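Side-chain contacts in L-methionine gamma-lyase (Fusobacterium nucleatum subsp. nucleatum, PDB 6LXU), which is a pyridoxal-phosphate-dependent enzyme of the Cys/Met metabolism family that assembles from four chains: residues A232-I235 with R236-L240; L381-V384 with E385-I388; Y301-A304 with K305-K309; Y255-R258 with G259-F263. All coordinates share one frame; numbering follows the deposited sequence.

Contact 1 of 4, residues A232-I235 with R236-L240; sequences ADQI and RFVGL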
loop_
_atom_site.group_PDB
_atom_site.type_symbol
_atom_site.label_atom_id
_atom_site.label_comp_id
_atom_site.label_asym_id
_atom_site.label_seq_id
_atom_site.Cartn_x
_atom_site.Cartn_y
_atom_site.Cartn_z
ATOM N N ALA A 232 19.404 6.234 22.240
ATOM C CA ALA A 232 18.301 5.876 21.353
ATOM C C ALA A 232 16.985 5.879 22.100
ATOM O O ALA A 232 15.969 6.371 21.586
ATOM C CB ALA A 232 18.544 4.519 20.726
ATOM N N ASP A 233 16.964 5.302 23.296
ATOM C CA ASP A 233 15.723 5.222 24.062
ATOM C C ASP A 233 15.203 6.611 24.414
ATOM O O ASP A 233 13.983 6.838 24.409
ATOM C CB ASP A 233 15.917 4.398 25.337
ATOM C CG ASP A 233 16.168 2.919 25.068
ATOM O OD1 ASP A 233 15.961 2.461 23.929
ATOM O OD2 ASP A 233 16.564 2.202 26.024
ATOM N N GLN A 234 16.096 7.545 24.708
ATOM C CA GLN A 234 15.680 8.934 24.952
ATOM C C GLN A 234 15.142 9.603 23.687
ATOM O O GLN A 234 14.115 10.285 23.724
ATOM C CB GLN A 234 16.829 9.766 25.518
ATOM C CG GLN A 234 17.325 9.294 26.882
ATOM C CD GLN A 234 16.239 9.315 27.928
ATOM O OE1 GLN A 234 15.509 10.302 28.060
ATOM N NE2 GLN A 234 16.105 8.213 28.668
ATOM N N ILE A 235 15.816 9.413 22.563
ATOM C CA ILE A 235 15.339 9.994 21.298
ATOM C C ILE A 235 13.953 9.425 20.942
ATOM O O ILE A 235 13.054 10.177 20.529
ATOM C CB ILE A 235 16.363 9.804 20.177
ATOM C CG1 ILE A 235 17.656 10.559 20.505
ATOM C CG2 ILE A 235 15.799 10.292 18.839
ATOM C CD1 ILE A 235 18.821 10.175 19.629
ATOM N N ARG A 236 13.749 8.130 21.148
ATOM C CA ARG A 236 12.460 7.498 20.890
ATOM C C ARG A 236 11.366 7.996 21.825
ATOM O O ARG A 236 10.277 8.370 21.377
ATOM C CB ARG A 236 12.565 5.977 21.025
ATOM C CG ARG A 236 11.261 5.230 20.795
ATOM C CD ARG A 236 11.393 3.753 21.132
ATOM N NE ARG A 236 12.351 3.101 20.255
ATOM C CZ ARG A 236 12.104 2.642 19.032
ATOM N NH1 ARG A 236 10.866 2.703 18.517
ATOM N NH2 ARG A 236 13.085 2.098 18.335
ATOM N N PHE A 237 11.624 7.937 23.128
ATOM C CA PHE A 237 10.584 8.177 24.117
ATOM C C PHE A 237 10.409 9.629 24.533
ATOM O O PHE A 237 9.466 9.927 25.270
ATOM C CB PHE A 237 10.799 7.272 25.342
ATOM C CG PHE A 237 10.647 5.794 25.041
ATOM C CD1 PHE A 237 9.511 5.290 24.408
ATOM C CD2 PHE A 237 11.644 4.896 25.389
ATOM C CE1 PHE A 237 9.369 3.928 24.149
ATOM C CE2 PHE A 237 11.498 3.539 25.143
ATOM C CZ PHE A 237 10.367 3.055 24.519
ATOM N N VAL A 238 11.280 10.519 24.066
ATOM C CA VAL A 238 11.139 11.955 24.297
ATOM C C VAL A 238 10.953 12.672 22.965
ATOM O O VAL A 238 9.855 13.193 22.671
ATOM C CB VAL A 238 12.321 12.533 25.107
ATOM C CG1 VAL A 238 12.146 14.033 25.304
ATOM C CG2 VAL A 238 12.450 11.822 26.455
ATOM N N GLY A 239 11.995 12.684 22.148
ATOM C CA GLY A 239 11.980 13.425 20.890
ATOM C C GLY A 239 10.868 12.996 19.958
ATOM O O GLY A 239 10.023 13.810 19.559
ATOM N N LEU A 240 10.844 11.723 19.618
ATOM C CA LEU A 240 9.827 11.193 18.710
ATOM C C LEU A 240 8.452 11.150 19.364
ATOM O O LEU A 240 7.460 11.617 18.787
ATOM C CB LEU A 240 10.237 9.804 18.221
ATOM C CG LEU A 240 9.208 9.015 17.402
ATOM C CD1 LEU A 240 8.769 9.735 16.134
ATOM C CD2 LEU A 240 9.779 7.650 17.044
HETATM O O HOH W 1 15.009 3.118 21.276
#
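Gln234 and Val238, one helical turn apart, lay their side chains across each other at a slant, the amide OE1 of Gln234 meeting the methyl CG2 of Val238 at 3.8 Å. One residue earlier, Phe237 meets the backbone of Asp233: CD2 of Phe237 comes within 3.2 Å of Asp233 O, which also takes the Phe237 N-H. Arg236 leaves the backbone with CG opposite its own N (chi1 179°) and runs on straight through chi2, which lays CD over one face of the Phe237 ring, displaced toward the rim; the bend at chi3 then swings NE to a water. This water lies in plane at the guanidinium edge, accepts from Arg236 NE (2.8 Å) and donates to Asp233 OD1 (2.9 Å), bridging two opposite charges whose atoms do not touch. Gln229 also holds Asp233 OD1, while Glu71 and Leu62 O take the outer nitrogens of Arg236. Across residues 236-240 the helix widens into a pi-type turn, closed by a straight bond from Leu240 N to Ile235 O (2.8 Å, 169°). Ala232 and Ile235 face inward from helix 229-244 onto strands 82-86 and 223-227 of the large sheet, with helix 89-100 beside Gln234 and Ile235.

Contact 2 of 4, residues L381-V384 with E385-I388; sequences LENV and EDII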
loop_
_atom_site.group_PDB
_atom_site.type_symbol
_atom_site.label_atom_id
_atom_site.label_comp_id
_atom_site.label_asym_id
_atom_site.label_seq_id
_atom_site.Cartn_x
_atom_site.Cartn_y
_atom_site.Cartn_z
ATOM N N LEU A 381 21.021 5.030 -11.894
ATOM C CA LEU A 381 21.404 3.655 -12.227
ATOM C C LEU A 381 21.249 3.322 -13.706
ATOM O O LEU A 381 21.456 2.185 -14.102
ATOM C CB LEU A 381 20.576 2.678 -11.384
ATOM C CG LEU A 381 20.655 2.872 -9.874
ATOM C CD1 LEU A 381 19.791 1.854 -9.152
ATOM C CD2 LEU A 381 22.086 2.809 -9.378
ATOM N N GLU A 382 20.922 4.308 -14.529
ATOM C CA GLU A 382 20.815 4.082 -15.962
ATOM C C GLU A 382 22.164 3.642 -16.526
ATOM O O GLU A 382 23.219 3.814 -15.891
ATOM C CB GLU A 382 20.349 5.339 -16.694
ATOM C CG GLU A 382 19.010 5.892 -16.227
ATOM C CD GLU A 382 19.108 6.971 -15.172
ATOM O OE1 GLU A 382 20.172 7.068 -14.513
ATOM O OE2 GLU A 382 18.129 7.731 -15.009
ATOM N N ASN A 383 22.150 3.065 -17.723
ATOM C CA ASN A 383 23.423 2.726 -18.362
ATOM C C ASN A 383 24.233 3.997 -18.574
ATOM O O ASN A 383 23.714 5.009 -19.043
ATOM C CB ASN A 383 23.198 1.970 -19.643
ATOM C CG ASN A 383 22.545 0.636 -19.373
ATOM O OD1 ASN A 383 21.320 0.539 -19.307
ATOM N ND2 ASN A 383 23.360 -0.386 -19.143
ATOM N N VAL A 384 25.493 3.949 -18.155
ATOM C CA VAL A 384 26.290 5.171 -18.093
ATOM C C VAL A 384 26.461 5.814 -19.473
ATOM O O VAL A 384 26.517 7.039 -19.584
ATOM C CB VAL A 384 27.641 4.920 -17.401
ATOM C CG1 VAL A 384 28.594 4.120 -18.265
ATOM C CG2 VAL A 384 28.273 6.231 -16.945
ATOM N N GLU A 385 26.498 4.991 -20.519
ATOM C CA GLU A 385 26.623 5.503 -21.886
ATOM C C GLU A 385 25.438 6.394 -22.222
ATOM O O GLU A 385 25.585 7.379 -22.949
ATOM C CB GLU A 385 26.707 4.373 -22.921
ATOM C CG GLU A 385 27.904 3.437 -22.785
ATOM C CD GLU A 385 27.780 2.353 -21.716
ATOM O OE1 GLU A 385 26.698 2.206 -21.089
ATOM O OE2 GLU A 385 28.781 1.625 -21.514
ATOM N N ASP A 386 24.253 6.051 -21.707
ATOM C CA ASP A 386 23.052 6.824 -21.977
ATOM C C ASP A 386 23.029 8.127 -21.181
ATOM O O ASP A 386 22.579 9.159 -21.688
ATOM C CB ASP A 386 21.807 5.984 -21.658
ATOM C CG ASP A 386 21.713 4.726 -22.499
ATOM O OD1 ASP A 386 22.161 4.750 -23.682
ATOM O OD2 ASP A 386 21.187 3.707 -21.997
ATOM N N ILE A 387 23.494 8.092 -19.932
ATOM C CA ILE A 387 23.563 9.311 -19.141
ATOM C C ILE A 387 24.550 10.287 -19.800
ATOM O O ILE A 387 24.242 11.463 -19.962
ATOM C CB ILE A 387 23.978 9.040 -17.677
ATOM C CG1 ILE A 387 23.015 8.046 -16.983
ATOM C CG2 ILE A 387 24.014 10.348 -16.893
ATOM C CD1 ILE A 387 23.554 7.536 -15.656
ATOM N N ILE A 388 25.719 9.774 -20.167
ATOM C CA ILE A 388 26.735 10.598 -20.828
ATOM C C ILE A 388 26.244 11.123 -22.174
ATOM O O ILE A 388 26.467 12.298 -22.478
ATOM C CB ILE A 388 28.084 9.863 -20.916
ATOM C CG1 ILE A 388 28.680 9.769 -19.504
ATOM C CG2 ILE A 388 29.049 10.606 -21.848
ATOM C CD1 ILE A 388 29.942 8.945 -19.361
HETATM O O HOH W 2 26.260 0.199 -19.318
#
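A bend at chi2 (80°) folds the side chain of Glu385 back over the start of its helix, bringing OE1 to 3.8 Å from Asn383 CB and CD to 4.0 Å from Val384 CG1. That methyl lies between the backbone N and carbonyl carbon of Val384 (chi1 72°), which directs it at Glu385, while CG2 runs beside Ile388, pointing the same way, and reaches its CD1. A water links the polar ends, accepting from Asn383 ND2 and donating to Glu385 OE1 at 2.7 Å. Asn383 and Asp386 also lie side by side, with amide and carboxylate planes 74° apart; OD2 of Asp386 passes 3.6 Å from Asn383 CB. Asn383 is the N-cap of helix 384-396, but its side chain makes no capping bond. Its carbonyl O starts the helix's own bonding, accepting Ile387 N in the carbonyl plane (3.2 Å) and Asp386 N from above that plane (2.9 Å). Two acidic groups in this first turn probably suit the positive end of the helix dipole. Upstream of the cap, Glu382 crosses Ile387 at about a right angle, OE1 of Glu382 lying 3.6 Å from CD1 of Ile387. The polar ends turn to the third subunit: Glu382 OE2 bonds His17, Asn383 ND2 bonds Glu264 and Asp386 OD2 bonds Thr13, all of that neighbouring chain.

Contact 3 of 4, residues Y301-A304 with K305-K309; sequences YEIA and KKQMK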
loop_
_atom_site.group_PDB
_atom_site.type_symbol
_atom_site.label_atom_id
_atom_site.label_comp_id
_atom_site.label_asym_id
_atom_site.label_seq_id
_atom_site.Cartn_x
_atom_site.Cartn_y
_atom_site.Cartn_z
ATOM N N TYR A 301 40.650 15.880 -0.389
ATOM C CA TYR A 301 40.692 14.584 -1.066
ATOM C C TYR A 301 41.294 13.507 -0.149
ATOM O O TYR A 301 40.794 12.388 -0.067
ATOM C CB TYR A 301 41.503 14.694 -2.370
ATOM C CG TYR A 301 41.948 13.359 -2.922
ATOM C CD1 TYR A 301 41.042 12.500 -3.547
ATOM C CD2 TYR A 301 43.282 12.950 -2.833
ATOM C CE1 TYR A 301 41.441 11.276 -4.042
ATOM C CE2 TYR A 301 43.688 11.715 -3.325
ATOM C CZ TYR A 301 42.766 10.887 -3.925
ATOM O OH TYR A 301 43.159 9.673 -4.421
ATOM N N GLU A 302 42.386 13.855 0.533
ATOM C CA GLU A 302 43.075 12.876 1.368
ATOM C C GLU A 302 42.232 12.448 2.569
ATOM O O GLU A 302 42.287 11.292 2.971
ATOM C CB GLU A 302 44.452 13.389 1.811
ATOM C CG GLU A 302 45.448 13.607 0.671
ATOM C CD GLU A 302 45.896 12.343 -0.048
ATOM O OE1 GLU A 302 45.715 11.218 0.455
ATOM O OE2 GLU A 302 46.459 12.480 -1.161
ATOM N N ILE A 303 41.423 13.367 3.102
ATOM C CA ILE A 303 40.483 13.028 4.181
ATOM C C ILE A 303 39.394 12.090 3.652
ATOM O O ILE A 303 39.061 11.081 4.267
ATOM C CB ILE A 303 39.857 14.298 4.791
ATOM C CG1 ILE A 303 40.932 15.133 5.514
ATOM C CG2 ILE A 303 38.734 13.949 5.753
ATOM C CD1 ILE A 303 40.542 16.572 5.750
ATOM N N ALA A 304 38.850 12.413 2.477
ATOM C CA ALA A 304 37.844 11.554 1.846
ATOM C C ALA A 304 38.387 10.151 1.628
ATOM O O ALA A 304 37.703 9.167 1.904
ATOM C CB ALA A 304 37.375 12.149 0.525
ATOM N N LYS A 305 39.631 10.063 1.156
ATOM C CA LYS A 305 40.264 8.765 0.926
ATOM C C LYS A 305 40.413 7.944 2.215
ATOM O O LYS A 305 40.347 6.725 2.179
ATOM C CB LYS A 305 41.622 8.959 0.253
ATOM C CG LYS A 305 42.270 7.673 -0.235
ATOM C CD LYS A 305 43.597 7.979 -0.905
ATOM C CE LYS A 305 44.246 6.713 -1.442
ATOM N NZ LYS A 305 45.623 6.965 -1.945
ATOM N N LYS A 306 40.608 8.606 3.349
ATOM C CA LYS A 306 40.740 7.907 4.617
ATOM C C LYS A 306 39.425 7.451 5.209
ATOM O O LYS A 306 39.385 6.422 5.865
ATOM C CB LYS A 306 41.392 8.805 5.654
ATOM C CG LYS A 306 42.870 9.104 5.495
ATOM C CD LYS A 306 43.672 7.875 5.831
ATOM C CE LYS A 306 45.157 8.161 5.901
ATOM N NZ LYS A 306 45.894 6.953 6.332
ATOM N N GLN A 307 38.354 8.243 5.058
ATOM C CA GLN A 307 37.099 7.944 5.762
ATOM C C GLN A 307 35.963 7.438 4.868
ATOM O O GLN A 307 34.922 7.066 5.403
ATOM C CB GLN A 307 36.652 9.144 6.612
ATOM C CG GLN A 307 36.061 10.297 5.831
ATOM C CD GLN A 307 35.806 11.554 6.645
ATOM O OE1 GLN A 307 36.198 11.679 7.814
ATOM N NE2 GLN A 307 35.157 12.525 6.011
ATOM N N MET A 308 36.175 7.403 3.553
ATOM C CA MET A 308 35.151 6.942 2.610
ATOM C C MET A 308 35.686 5.766 1.807
ATOM O O MET A 308 36.777 5.844 1.235
ATOM C CB MET A 308 34.748 8.038 1.627
ATOM C CG MET A 308 34.252 9.318 2.278
ATOM S SD MET A 308 33.718 10.557 1.083
ATOM C CE MET A 308 32.171 9.887 0.480
ATOM N N LYS A 309 34.909 4.696 1.721
ATOM C CA LYS A 309 35.293 3.525 0.928
ATOM C C LYS A 309 35.140 3.754 -0.564
ATOM O O LYS A 309 35.786 3.073 -1.357
ATOM C CB LYS A 309 34.480 2.308 1.344
ATOM C CG LYS A 309 34.733 1.877 2.776
ATOM C CD LYS A 309 33.888 0.657 3.084
ATOM C CE LYS A 309 34.031 0.183 4.515
ATOM N NZ LYS A 309 33.171 -1.005 4.776
#
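Ala304 O is gripped by two N-H groups at the end of helix 301-307: Met308 N at 2.9 Å and, weakly, Gln307 N at 3.4 Å. Ile303 O is shared in a similar way, by Gln307 N (3.0 Å) and a weak bond from Lys306 N. Met308 is the first residue to leave helical angles; its CB passes close to Ala304 O and its SD meets Ala304 CB at 4.0 Å, before the end of the side chain leads away. Gln307 runs alongside Ile303, its amide flanking the branch methyl CG2, with NE2 at 3.9 Å. CG of Gln307 stands between the backbone N and the carbonyl carbon (chi1 75°), and the otherwise extended chain carries the amide to Val167 O and Leu169 N, which hold both of its polar atoms. On the outer flank the fully extended Lys305 slants past Tyr301, CD lying 3.9 Å from the phenol OH, and runs side by side with Glu302. The opposite charges of that second pair stay apart, with 4.9 Å between Glu302 OE1 and Lys305 NZ. Any attraction between them is therefore probably loose: the side chains meet by van der Waals contact, several with a polar atom against a methyl or methylene, and backbone bonds supply the polar cohesion.

Contact 4 of 4, residues Y255-R258 with G259-F263; sequences YIIR and GLKTF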
loop_
_atom_site.group_PDB
_atom_site.type_symbol
_atom_site.label_atom_id
_atom_site.label_comp_id
_atom_site.label_asym_id
_atom_site.label_seq_id
_atom_site.Cartn_x
_atom_site.Cartn_y
_atom_site.Cartn_z
ATOM N N TYR A 255 8.446 -0.189 2.405
ATOM C CA TYR A 255 9.113 0.271 1.188
ATOM C C TYR A 255 10.619 0.419 1.388
ATOM O O TYR A 255 11.399 0.094 0.495
ATOM C CB TYR A 255 8.531 1.599 0.707
ATOM C CG TYR A 255 7.231 1.557 -0.076
ATOM C CD1 TYR A 255 7.079 0.757 -1.209
ATOM C CD2 TYR A 255 6.201 2.442 0.230
ATOM C CE1 TYR A 255 5.918 0.811 -1.960
ATOM C CE2 TYR A 255 5.035 2.483 -0.529
ATOM C CZ TYR A 255 4.904 1.661 -1.627
ATOM O OH TYR A 255 3.755 1.670 -2.399
ATOM N N ILE A 256 11.038 0.931 2.545
ATOM C CA ILE A 256 12.469 1.134 2.783
ATOM C C ILE A 256 13.179 -0.207 3.005
ATOM O O ILE A 256 14.252 -0.429 2.445
ATOM C CB ILE A 256 12.740 2.074 3.968
ATOM C CG1 ILE A 256 12.047 3.433 3.780
ATOM C CG2 ILE A 256 14.244 2.279 4.133
ATOM C CD1 ILE A 256 11.830 4.173 5.073
ATOM N N ILE A 257 12.589 -1.092 3.800
ATOM C CA ILE A 257 13.131 -2.455 3.921
ATOM C C ILE A 257 13.327 -3.074 2.529
ATOM O O ILE A 257 14.374 -3.663 2.224
ATOM C CB ILE A 257 12.198 -3.331 4.783
ATOM C CG1 ILE A 257 12.242 -2.891 6.248
ATOM C CG2 ILE A 257 12.548 -4.814 4.651
ATOM C CD1 ILE A 257 11.104 -3.430 7.076
ATOM N N ARG A 258 12.300 -2.938 1.701
ATOM C CA ARG A 258 12.344 -3.468 0.347
ATOM C C ARG A 258 13.472 -2.808 -0.456
ATOM O O ARG A 258 14.237 -3.495 -1.143
ATOM C CB ARG A 258 11.004 -3.228 -0.323
ATOM C CG ARG A 258 10.844 -3.946 -1.643
ATOM C CD ARG A 258 9.566 -3.545 -2.318
ATOM N NE ARG A 258 9.041 -4.518 -3.260
ATOM C CZ ARG A 258 8.961 -4.413 -4.577
ATOM N NH1 ARG A 258 9.580 -3.417 -5.237
ATOM N NH2 ARG A 258 8.287 -5.317 -5.253
ATOM N N GLY A 259 13.570 -1.480 -0.372
ATOM C CA GLY A 259 14.664 -0.758 -1.015
ATOM C C GLY A 259 16.034 -1.227 -0.562
ATOM O O GLY A 259 16.981 -1.297 -1.368
ATOM N N LEU A 260 16.160 -1.551 0.717
ATOM C CA LEU A 260 17.441 -2.014 1.257
ATOM C C LEU A 260 17.866 -3.371 0.711
ATOM O O LEU A 260 19.068 -3.678 0.756
ATOM C CB LEU A 260 17.437 -2.015 2.782
ATOM C CG LEU A 260 17.476 -0.615 3.412
ATOM C CD1 LEU A 260 17.230 -0.687 4.909
ATOM C CD2 LEU A 260 18.786 0.102 3.134
ATOM N N LYS A 261 16.944 -4.170 0.174
ATOM C CA LYS A 261 17.327 -5.447 -0.432
ATOM C C LYS A 261 18.331 -5.258 -1.570
ATOM O O LYS A 261 19.119 -6.168 -1.827
ATOM C CB LYS A 261 16.113 -6.195 -0.983
ATOM C CG LYS A 261 15.047 -6.536 0.036
ATOM C CD LYS A 261 15.468 -7.612 1.018
ATOM C CE LYS A 261 14.369 -7.875 2.034
ATOM N NZ LYS A 261 14.768 -8.945 2.985
ATOM N N THR A 262 18.280 -4.111 -2.257
ATOM C CA THR A 262 19.191 -3.813 -3.358
ATOM C C THR A 262 20.215 -2.735 -3.004
ATOM O O THR A 262 20.935 -2.264 -3.879
ATOM C CB THR A 262 18.415 -3.398 -4.615
ATOM O OG1 THR A 262 17.597 -2.257 -4.334
ATOM C CG2 THR A 262 17.588 -4.562 -5.145
ATOM N N PHE A 263 20.330 -2.367 -1.723
ATOM C CA PHE A 263 21.202 -1.258 -1.319
ATOM C C PHE A 263 22.643 -1.449 -1.804
ATOM O O PHE A 263 23.246 -0.519 -2.365
ATOM C CB PHE A 263 21.149 -1.100 0.201
ATOM C CG PHE A 263 22.078 -0.049 0.736
ATOM C CD1 PHE A 263 21.892 1.293 0.443
ATOM C CD2 PHE A 263 23.134 -0.399 1.556
ATOM C CE1 PHE A 263 22.759 2.259 0.940
ATOM C CE2 PHE A 263 24.001 0.569 2.057
ATOM C CZ PHE A 263 23.809 1.894 1.753
HETATM O O HOH W 3 15.024 -2.883 -3.735
#
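Ile256 and Leu260 make the apolar part of this helix end, CG2 of Ile256 facing CD1 of Leu260 at 4.3 Å. CG of Leu260 also lies 3.4 Å from Ile256 O, and Leu70 of helix 65-78 packs against both residues. Among the backbone bonds, Gly259 N to Tyr255 O and Leu260 N to Ile256 O (both 2.8 Å) are regular helical ones. Lys261 N departs from this pattern: it bonds Arg258 O from well above the carbonyl plane (3.1 Å) and reaches Ile257 O only weakly. Arg258 O has a further link, accepting a hydrogen bond at 2.8 Å from a water that lies 2.7 Å from Thr262 OG1, which Arg266 NE of the same chain also bonds. The charged groups reach into the interface with the third subunit: Arg258, stretched out from CG to NE, forms a salt bridge with its Asp219, while a bend at chi2 starts Lys261 on its way to that subunit's Glu346 and to Ile16 O of its own chain. Thr262 also touches Thr262 of the third subunit. The i+3 bond and the type I beta turn from Leu260 to Phe263 connect helix 250-260 to helix 263-282 within this PLP-dependent fold.

How the contacts relate
Along the chain the order is contact 1, contact 4, contact 3, contact 2, and no two touch. Contacts 1 and 4 lie on successive helices, 229-244 and 250-260, with centres about 25 Å apart; contact 1 packs on the seven-stranded sheet. In the sequence, contact 3 falls between strands 287-291 and 314-319 of the five-stranded sheet, and contact 2 follows that sheet's strand 374-378, about 26 Å from contact 3 between centres. Contacts 1 and 2 fall on opposite sides of the chain's centre, their own centres about 42 Å apart. Contacts 2 and 4, about 7 Å apart at their nearest atoms, both meet the third subunit, so two separate helix ends contribute to one interface of the tetramer.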